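Local coordinates for protein putative N-acetylmuramoyl-L-alanine amidase,autolysin cwp6 (Peptoclostridium difficile, PDB 5J72) that probably hydrolyses the bond between N-acetylmuramic acid and L-alanine in peptidoglycan, using a zinc ion, and carries CWB2 modules that attach it to the cell wall, at residues T484-T488 with S528-N532; P458-G462 with E477-L482; T488-L492 with I629-E634. All coordinates share one frame; numbering follows the deposited sequence.

In the fold
All three contacts use helix 477-494 of the amidase domain, taken at successive levels. Contact 2, at its N-terminal end, is partly buried and dominated by polar and metal chemistry: the helix meets a glycine-rich loop and both supply zinc ligands. Contact 1, farther along the helix, is fully buried; methyl groups and one hydroxyl pair join the helix to central strand 525-532, whose His-530 completes the protein ligands of the same zinc. Contact 3 continues from the shared Thr-488 to helix 619-637, and is a mainly apolar helix pair with a tyrosine-glutamate bond at its partly exposed margin. The centres of contacts 2 and 3 lie about 17 Å apart.

Contact 1 of 3, residues T484-T488 with S528-N532; sequences TALAT and SIHYN. With ZN (zinc ion), chain I.
Ala-485 and Ile-529 mark the nearest backbone approach of helix 484-488 to strand 528-532, with their CA atoms 6.9 Å apart. The two axes come within 9.8 Å, and their N-to-C directions differ by 144°, so the helix runs roughly antiparallel to the strand. This is the helix-on-sheet layer of the amidase_3 alpha/beta fold: strand 525-532 lies between strands 453-458 and 599-606 of a six-stranded mixed sheet, and helix 477-494 packs over one face of it.

Ile-529 carries the apolar part of the interface by dividing its two branches. Its CG2 meets Thr-484 CG2 at 3.8 Å, methyl against methyl. The other branch reaches farther along the helix: with CG1 beside the backbone N (chi1 -68°) and CD1 extended beyond it, the chain brings the terminal methyl against Ala-485, CD1 lying 4.0 Å from Ala-485 CB. The same CD1 also touches Thr-488 OG1, whose polar need is met by Gly-626 O of helix 619-637. Ile-456 on the adjacent strand touches Ala-485, Thr-488 and Ile-529, so the methyl groups belong to a continuous core.

Farther along the strand the chemistry turns polar. Tyr-531 approaches Thr-484 from the opposite direction, and its OH donates to Thr-484 OG1 over 2.7 Å. The acceptor lies at the ring's edge and in its plane, a position that suits conjugation of the phenol oxygen with the ring. Thr-484 OG1 is also hydrogen-bonded to Tyr-480 O on the preceding helical turn, so two partners fix this buried hydroxyl. Between Ile-529 and Tyr-531, the side chain of His-530 leaves the strand on the face turned from the helix, and its ND1 binds the zinc ion at 2.2 Å.

Contact 2 of 3, residues P458-G462 with E477-L482; sequences PGHGG and EKKYTL. With ZN (zinc ion), chain I.
His-460 and Glu-477 converge on one zinc ion with their side chains crossing obliquely, the imidazole and carboxylate planes 66° apart. Zinc is held by His-460 NE2 at 2.2 Å and by Glu-477 OE1 at 2.2 Å, and OE1 sits in the plane of the imidazole at its edge. An extended chain, starting with CG anti to the backbone N (chi1 -179°), carries the carboxylate from the helix to the metal. Its orientation is then set from both oxygens: OE1 accepts Tyr-531 N, while OE2 accepts Ala-467 N and a zinc-bound water whose oxygen is 2.7 Å from OE2. On the imidazole, ND1 is hydrogen-bonded to Asp-464 OD2, a second-shell partner that limits rotation of the ring.

This is the amidase_3 zinc site, in which the loop after strand 453-458 and the first turn of helix 477-494 each give a ligand and His-530 gives the third from the protein.

Lys-478 runs alongside the glycines instead of toward the metal. Its CB lies 3.6 Å from Gly-461 N, and NZ donates to Gly-462 O at 2.9 Å, on a lone pair in the carbonyl plane; NZ also forms a salt bridge with Asp-506. One turn on, Thr-481 OG1 donates to an in-plane lone pair of Gly-459 O over 2.9 Å, with a C=O...donor angle of 137°.

Contact 3 of 3, residues T488-L492 with I629-E634; sequences TTEYL and IGIGIE
A close helix-helix pair on one side of the amidase sheet joins 488-492 to 629-634, where Thr-488 and Gly-630 touch. The axes approach to 8.4 Å at 45°, and Thr-488 CG2 rests 3.7 Å from Gly-630 CA. Gly-630, with no side chain, lets Thr-488 and the ring of Tyr-491 lie directly on its backbone, Tyr-491 CD2 being 3.6 Å from Gly-630 C.

Tyr-491 leans across the pair with CG anti to its own N (chi1 177°), which lays the ring against that backbone. Ile-631 CG1 covers one face of the ring in a CH-pi contact, 3.8 Å from the centroid and offset toward the rim. Glu-634 OE1 lies at the ring's edge, in its plane, and accepts from Tyr-491 OH, modelled at 2.5 Å, a length short enough to be doubtful in detail; the carboxylate stands 79° to the ring and is met on its syn side, the donor tilted out of the carboxylate plane.

Leu-492 fills the inner side. Its CD2 lies 3.5 Å from Gly-630 O and 3.9 Å from Ile-633 CG2, the side chains of Leu-492 and Ile-633 crossing at about a right angle. Ile-633 continues onto Val-454 and Ile-456, and Thr-488 also touches Ile-456, placing both helices on the same sheet face, as in a layered alpha/beta fold.

Contact 1 of 3, residues T484-T488 with S528-N532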
loop_
_atom_site.group_PDB
_atom_site.type_symbol
_atom_site.label_atom_id
_atom_site.label_comp_id
_atom_site.label_asym_id
_atom_site.label_seq_id
_atom_site.Cartn_x
_atom_site.Cartn_y
_atom_site.Cartn_z
ATOM N N THR A 484 20.528 -3.598 1.085
ATOM C CA THR A 484 20.869 -4.914 1.634
ATOM C C THR A 484 20.217 -5.066 3.021
ATOM O O THR A 484 19.570 -6.077 3.315
ATOM C CB THR A 484 22.409 -5.017 1.790
ATOM O OG1 THR A 484 22.988 -4.876 0.518
ATOM C CG2 THR A 484 22.821 -6.416 2.410
ATOM N N ALA A 485 20.353 -4.015 3.871
ATOM C CA ALA A 485 19.859 -4.056 5.228
ATOM C C ALA A 485 18.357 -4.163 5.292
ATOM O O ALA A 485 17.832 -4.830 6.220
ATOM C CB ALA A 485 20.339 -2.812 6.051
ATOM N N LEU A 486 17.650 -3.555 4.389
ATOM C CA LEU A 486 16.165 -3.651 4.422
ATOM C C LEU A 486 15.801 -5.142 4.178
ATOM O O LEU A 486 14.877 -5.654 4.809
ATOM C CB LEU A 486 15.542 -2.756 3.275
ATOM C CG LEU A 486 15.622 -1.227 3.728
ATOM C CD1 LEU A 486 15.452 -0.292 2.461
ATOM C CD2 LEU A 486 14.529 -0.896 4.803
ATOM N N ALA A 487 16.511 -5.771 3.258
ATOM C CA ALA A 487 16.194 -7.192 2.938
ATOM C C ALA A 487 16.541 -8.100 4.128
ATOM O O ALA A 487 15.821 -9.060 4.404
ATOM C CB ALA A 487 16.952 -7.593 1.693
ATOM N N THR A 488 17.662 -7.825 4.835
ATOM C CA THR A 488 17.981 -8.597 6.028
ATOM C C THR A 488 16.902 -8.426 7.079
ATOM O O THR A 488 16.486 -9.376 7.763
ATOM C CB THR A 488 19.325 -8.064 6.643
ATOM O OG1 THR A 488 20.331 -8.208 5.654
ATOM C CG2 THR A 488 19.700 -8.828 7.975
ATOM N N SER A 528 26.517 -4.584 11.544
ATOM C CA SER A 528 26.743 -3.438 10.687
ATOM C C SER A 528 26.985 -3.966 9.299
ATOM O O SER A 528 27.701 -4.962 9.133
ATOM C CB SER A 528 27.915 -2.612 11.243
ATOM O OG SER A 528 28.177 -1.470 10.445
ATOM N N ILE A 529 26.400 -3.348 8.259
ATOM C CA ILE A 529 26.514 -3.851 6.915
ATOM C C ILE A 529 27.203 -2.807 6.086
ATOM O O ILE A 529 26.732 -1.665 6.005
ATOM C CB ILE A 529 25.078 -4.179 6.344
ATOM C CG1 ILE A 529 24.498 -5.395 7.135
ATOM C CG2 ILE A 529 25.137 -4.575 4.851
ATOM C CD1 ILE A 529 23.042 -5.715 6.777
ATOM N N HIS A 530 28.298 -3.199 5.460
ATOM C CA HIS A 530 29.145 -2.313 4.671
ATOM C C HIS A 530 29.586 -2.964 3.354
ATOM O O HIS A 530 29.355 -4.158 3.150
ATOM C CB HIS A 530 30.403 -1.976 5.503
ATOM C CG HIS A 530 30.136 -0.984 6.601
ATOM N ND1 HIS A 530 30.574 0.346 6.525
ATOM C CD2 HIS A 530 29.462 -1.130 7.778
ATOM C CE1 HIS A 530 30.136 0.931 7.636
ATOM N NE2 HIS A 530 29.461 0.102 8.431
ATOM N N TYR A 531 30.187 -2.172 2.438
ATOM C CA TYR A 531 30.739 -2.699 1.184
ATOM C C TYR A 531 32.228 -2.278 1.148
ATOM O O TYR A 531 32.545 -1.167 1.584
ATOM C CB TYR A 531 29.968 -2.171 -0.025
ATOM C CG TYR A 531 28.725 -2.998 -0.259
ATOM C CD1 TYR A 531 28.706 -4.011 -1.213
ATOM C CD2 TYR A 531 27.583 -2.813 0.520
ATOM C CE1 TYR A 531 27.594 -4.831 -1.374
ATOM C CE2 TYR A 531 26.463 -3.630 0.362
ATOM C CZ TYR A 531 26.475 -4.640 -0.579
ATOM O OH TYR A 531 25.370 -5.453 -0.729
ATOM N N ASN A 532 33.135 -3.174 0.704
ATOM C CA ASN A 532 34.589 -2.914 0.689
ATOM C C ASN A 532 35.020 -2.185 -0.553
ATOM O O ASN A 532 34.228 -1.993 -1.479
ATOM C CB ASN A 532 35.387 -4.217 0.720
ATOM C CG ASN A 532 36.194 -4.337 1.954
ATOM O OD1 ASN A 532 36.779 -3.346 2.388
ATOM N ND2 ASN A 532 36.246 -5.493 2.620
HETATM ZN ZN ZN I . 31.980 1.219 5.080
HETATM O O HOH W 1 33.349 -0.331 4.460
HETATM O O HOH W 2 33.341 1.673 6.689
HETATM O O HOH W 3 33.582 2.357 3.796
#

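Contact 2 of 3, residues P458-G462 with E477-L482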
loop_
_atom_site.group_PDB
_atom_site.type_symbol
_atom_site.label_atom_id
_atom_site.label_comp_id
_atom_site.label_asym_id
_atom_site.label_seq_id
_atom_site.Cartn_x
_atom_site.Cartn_y
_atom_site.Cartn_z
ATOM N N PRO A 458 22.897 -0.230 8.550
ATOM C CA PRO A 458 23.350 0.011 7.150
ATOM C C PRO A 458 24.456 1.107 7.239
ATOM O O PRO A 458 24.128 2.220 7.657
ATOM C CB PRO A 458 22.084 0.488 6.433
ATOM C CG PRO A 458 20.955 0.413 7.444
ATOM C CD PRO A 458 21.553 0.325 8.806
ATOM N N GLY A 459 25.697 0.819 6.855
ATOM C CA GLY A 459 26.778 1.782 7.067
ATOM C C GLY A 459 26.598 3.058 6.268
ATOM O O GLY A 459 25.961 3.041 5.212
ATOM N N HIS A 460 27.170 4.147 6.814
ATOM C CA HIS A 460 27.193 5.464 6.161
ATOM C C HIS A 460 25.797 5.986 5.966
ATOM O O HIS A 460 24.881 5.524 6.648
ATOM C CB HIS A 460 27.921 5.302 4.818
ATOM C CG HIS A 460 29.276 4.685 4.989
ATOM N ND1 HIS A 460 30.325 5.327 5.602
ATOM C CD2 HIS A 460 29.718 3.421 4.676
ATOM C CE1 HIS A 460 31.348 4.459 5.651
ATOM N NE2 HIS A 460 31.064 3.270 5.111
ATOM N N GLY A 461 25.632 6.985 5.081
ATOM C CA GLY A 461 24.316 7.589 4.845
ATOM C C GLY A 461 24.404 9.125 4.873
ATOM O O GLY A 461 25.277 9.691 5.544
ATOM N N GLY A 462 23.499 9.771 4.172
ATOM C CA GLY A 462 23.424 11.245 4.174
ATOM C C GLY A 462 24.701 11.899 3.663
ATOM O O GLY A 462 25.153 11.605 2.549
ATOM N N GLU A 477 28.232 3.062 -1.636
ATOM C CA GLU A 477 28.079 2.133 -0.518
ATOM C C GLU A 477 26.798 2.441 0.336
ATOM O O GLU A 477 26.080 1.497 0.728
ATOM C CB GLU A 477 29.329 2.210 0.369
ATOM C CG GLU A 477 29.280 1.258 1.577
ATOM C CD GLU A 477 30.545 1.343 2.440
ATOM O OE1 GLU A 477 30.624 0.618 3.438
ATOM O OE2 GLU A 477 31.448 2.148 2.132
ATOM N N LYS A 478 26.527 3.725 0.653
ATOM C CA LYS A 478 25.373 4.066 1.508
ATOM C C LYS A 478 24.030 3.591 0.925
ATOM O O LYS A 478 23.086 3.302 1.683
ATOM C CB LYS A 478 25.326 5.591 1.795
ATOM C CG LYS A 478 24.859 6.452 0.593
ATOM C CD LYS A 478 24.476 7.885 1.111
ATOM C CE LYS A 478 24.381 8.922 0.007
ATOM N NZ LYS A 478 23.679 10.154 0.537
ATOM N N LYS A 479 23.917 3.474 -0.381
ATOM C CA LYS A 479 22.624 3.005 -0.879
ATOM C C LYS A 479 22.580 1.447 -0.953
ATOM O O LYS A 479 21.519 0.842 -0.784
ATOM C CB LYS A 479 22.396 3.490 -2.280
ATOM C CG LYS A 479 22.427 5.010 -2.347
ATOM C CD LYS A 479 22.400 5.458 -3.763
ATOM C CE LYS A 479 22.225 6.959 -3.816
ATOM N NZ LYS A 479 22.245 7.422 -5.217
ATOM N N TYR A 480 23.732 0.828 -1.240
ATOM C CA TYR A 480 23.723 -0.621 -1.321
ATOM C C TYR A 480 23.599 -1.137 0.095
ATOM O O TYR A 480 22.974 -2.199 0.288
ATOM C CB TYR A 480 25.044 -1.116 -1.922
ATOM C CG TYR A 480 24.937 -1.283 -3.410
ATOM C CD1 TYR A 480 24.810 -2.549 -3.978
ATOM C CD2 TYR A 480 24.987 -0.181 -4.260
ATOM C CE1 TYR A 480 24.739 -2.717 -5.348
ATOM C CE2 TYR A 480 24.916 -0.340 -5.643
ATOM C CZ TYR A 480 24.796 -1.612 -6.182
ATOM O OH TYR A 480 24.747 -1.810 -7.544
ATOM N N THR A 481 24.173 -0.407 1.093
ATOM C CA THR A 481 24.026 -0.990 2.440
ATOM C C THR A 481 22.588 -0.846 2.848
ATOM O O THR A 481 22.055 -1.755 3.516
ATOM C CB THR A 481 24.935 -0.307 3.512
ATOM O OG1 THR A 481 24.591 1.072 3.621
ATOM C CG2 THR A 481 26.405 -0.405 3.164
ATOM N N LEU A 482 21.946 0.295 2.526
ATOM C CA LEU A 482 20.531 0.416 2.924
ATOM C C LEU A 482 19.619 -0.668 2.240
ATOM O O LEU A 482 18.788 -1.284 2.903
ATOM C CB LEU A 482 19.959 1.834 2.603
ATOM C CG LEU A 482 18.472 1.954 2.972
ATOM C CD1 LEU A 482 18.274 1.756 4.459
ATOM C CD2 LEU A 482 17.996 3.336 2.517
HETATM ZN ZN ZN I . 31.980 1.219 5.080
HETATM O O HOH W 3 33.582 2.357 3.796
HETATM O O HOH W 2 33.341 1.673 6.689
HETATM O O HOH W 1 33.349 -0.331 4.460
#

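Contact 3 of 3, residues T488-L492 with I629-E634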
loop_
_atom_site.group_PDB
_atom_site.type_symbol
_atom_site.label_atom_id
_atom_site.label_comp_id
_atom_site.label_asym_id
_atom_site.label_seq_id
_atom_site.Cartn_x
_atom_site.Cartn_y
_atom_site.Cartn_z
ATOM N N THR A 488 17.662 -7.825 4.835
ATOM C CA THR A 488 17.981 -8.597 6.028
ATOM C C THR A 488 16.902 -8.426 7.079
ATOM O O THR A 488 16.486 -9.376 7.763
ATOM C CB THR A 488 19.325 -8.064 6.643
ATOM O OG1 THR A 488 20.331 -8.208 5.654
ATOM C CG2 THR A 488 19.700 -8.828 7.975
ATOM N N THR A 489 16.458 -7.158 7.273
ATOM C CA THR A 489 15.427 -6.911 8.272
ATOM C C THR A 489 14.140 -7.676 7.909
ATOM O O THR A 489 13.489 -8.287 8.774
ATOM C CB THR A 489 15.143 -5.347 8.329
ATOM O OG1 THR A 489 16.355 -4.742 8.791
ATOM C CG2 THR A 489 14.057 -4.989 9.325
ATOM N N GLU A 490 13.794 -7.616 6.652
ATOM C CA GLU A 490 12.554 -8.251 6.177
ATOM C C GLU A 490 12.627 -9.805 6.475
ATOM O O GLU A 490 11.671 -10.385 6.954
ATOM C CB GLU A 490 12.455 -8.070 4.667
ATOM C CG GLU A 490 11.055 -8.429 4.225
ATOM C CD GLU A 490 10.085 -7.238 4.496
ATOM O OE1 GLU A 490 10.346 -6.412 5.394
ATOM O OE2 GLU A 490 9.086 -7.142 3.793
ATOM N N TYR A 491 13.792 -10.421 6.199
ATOM C CA TYR A 491 13.912 -11.870 6.472
ATOM C C TYR A 491 13.789 -12.125 7.934
ATOM O O TYR A 491 13.010 -12.999 8.351
ATOM C CB TYR A 491 15.239 -12.404 5.953
ATOM C CG TYR A 491 15.365 -13.876 6.325
ATOM C CD1 TYR A 491 14.758 -14.858 5.552
ATOM C CD2 TYR A 491 16.004 -14.263 7.499
ATOM C CE1 TYR A 491 14.769 -16.192 5.949
ATOM C CE2 TYR A 491 16.039 -15.603 7.901
ATOM C CZ TYR A 491 15.415 -16.560 7.124
ATOM O OH TYR A 491 15.440 -17.877 7.532
ATOM N N LEU A 492 14.507 -11.365 8.775
ATOM C CA LEU A 492 14.421 -11.626 10.217
ATOM C C LEU A 492 13.009 -11.461 10.762
ATOM O O LEU A 492 12.554 -12.255 11.607
ATOM C CB LEU A 492 15.376 -10.666 10.971
ATOM C CG LEU A 492 16.866 -11.012 10.683
ATOM C CD1 LEU A 492 17.805 -9.927 11.240
ATOM C CD2 LEU A 492 17.193 -12.370 11.406
ATOM N N ILE A 629 22.358 -12.767 4.761
ATOM C CA ILE A 629 22.851 -12.261 6.000
ATOM C C ILE A 629 21.830 -12.502 7.103
ATOM O O ILE A 629 22.205 -12.861 8.216
ATOM C CB ILE A 629 23.188 -10.736 5.854
ATOM C CG1 ILE A 629 24.380 -10.575 4.875
ATOM C CG2 ILE A 629 23.492 -10.141 7.245
ATOM C CD1 ILE A 629 24.685 -9.032 4.477
ATOM N N GLY A 630 20.502 -12.307 6.786
ATOM C CA GLY A 630 19.487 -12.518 7.806
ATOM C C GLY A 630 19.472 -14.002 8.226
ATOM O O GLY A 630 19.265 -14.301 9.414
ATOM N N ILE A 631 19.670 -14.891 7.281
ATOM C CA ILE A 631 19.638 -16.349 7.642
ATOM C C ILE A 631 20.832 -16.631 8.594
ATOM O O ILE A 631 20.661 -17.319 9.610
ATOM C CB ILE A 631 19.722 -17.240 6.381
ATOM C CG1 ILE A 631 18.398 -17.136 5.541
ATOM C CG2 ILE A 631 19.912 -18.780 6.836
ATOM C CD1 ILE A 631 18.599 -17.633 4.089
ATOM N N GLY A 632 22.017 -16.095 8.258
ATOM C CA GLY A 632 23.186 -16.275 9.127
ATOM C C GLY A 632 22.927 -15.724 10.505
ATOM O O GLY A 632 23.354 -16.284 11.503
ATOM N N ILE A 633 22.235 -14.559 10.607
ATOM C CA ILE A 633 21.925 -14.000 11.916
ATOM C C ILE A 633 20.940 -14.925 12.688
ATOM O O ILE A 633 21.117 -15.149 13.902
ATOM C CB ILE A 633 21.297 -12.568 11.784
ATOM C CG1 ILE A 633 22.428 -11.597 11.259
ATOM C CG2 ILE A 633 20.687 -12.065 13.155
ATOM C CD1 ILE A 633 21.833 -10.171 10.845
ATOM N N GLU A 634 19.899 -15.387 12.001
ATOM C CA GLU A 634 18.909 -16.285 12.619
ATOM C C GLU A 634 19.662 -17.576 13.127
ATOM O O GLU A 634 19.370 -18.043 14.244
ATOM C CB GLU A 634 17.867 -16.657 11.575
ATOM C CG GLU A 634 16.945 -17.763 12.072
ATOM C CD GLU A 634 16.000 -18.244 10.967
ATOM O OE1 GLU A 634 16.437 -18.413 9.814
ATOM O OE2 GLU A 634 14.812 -18.434 11.292
#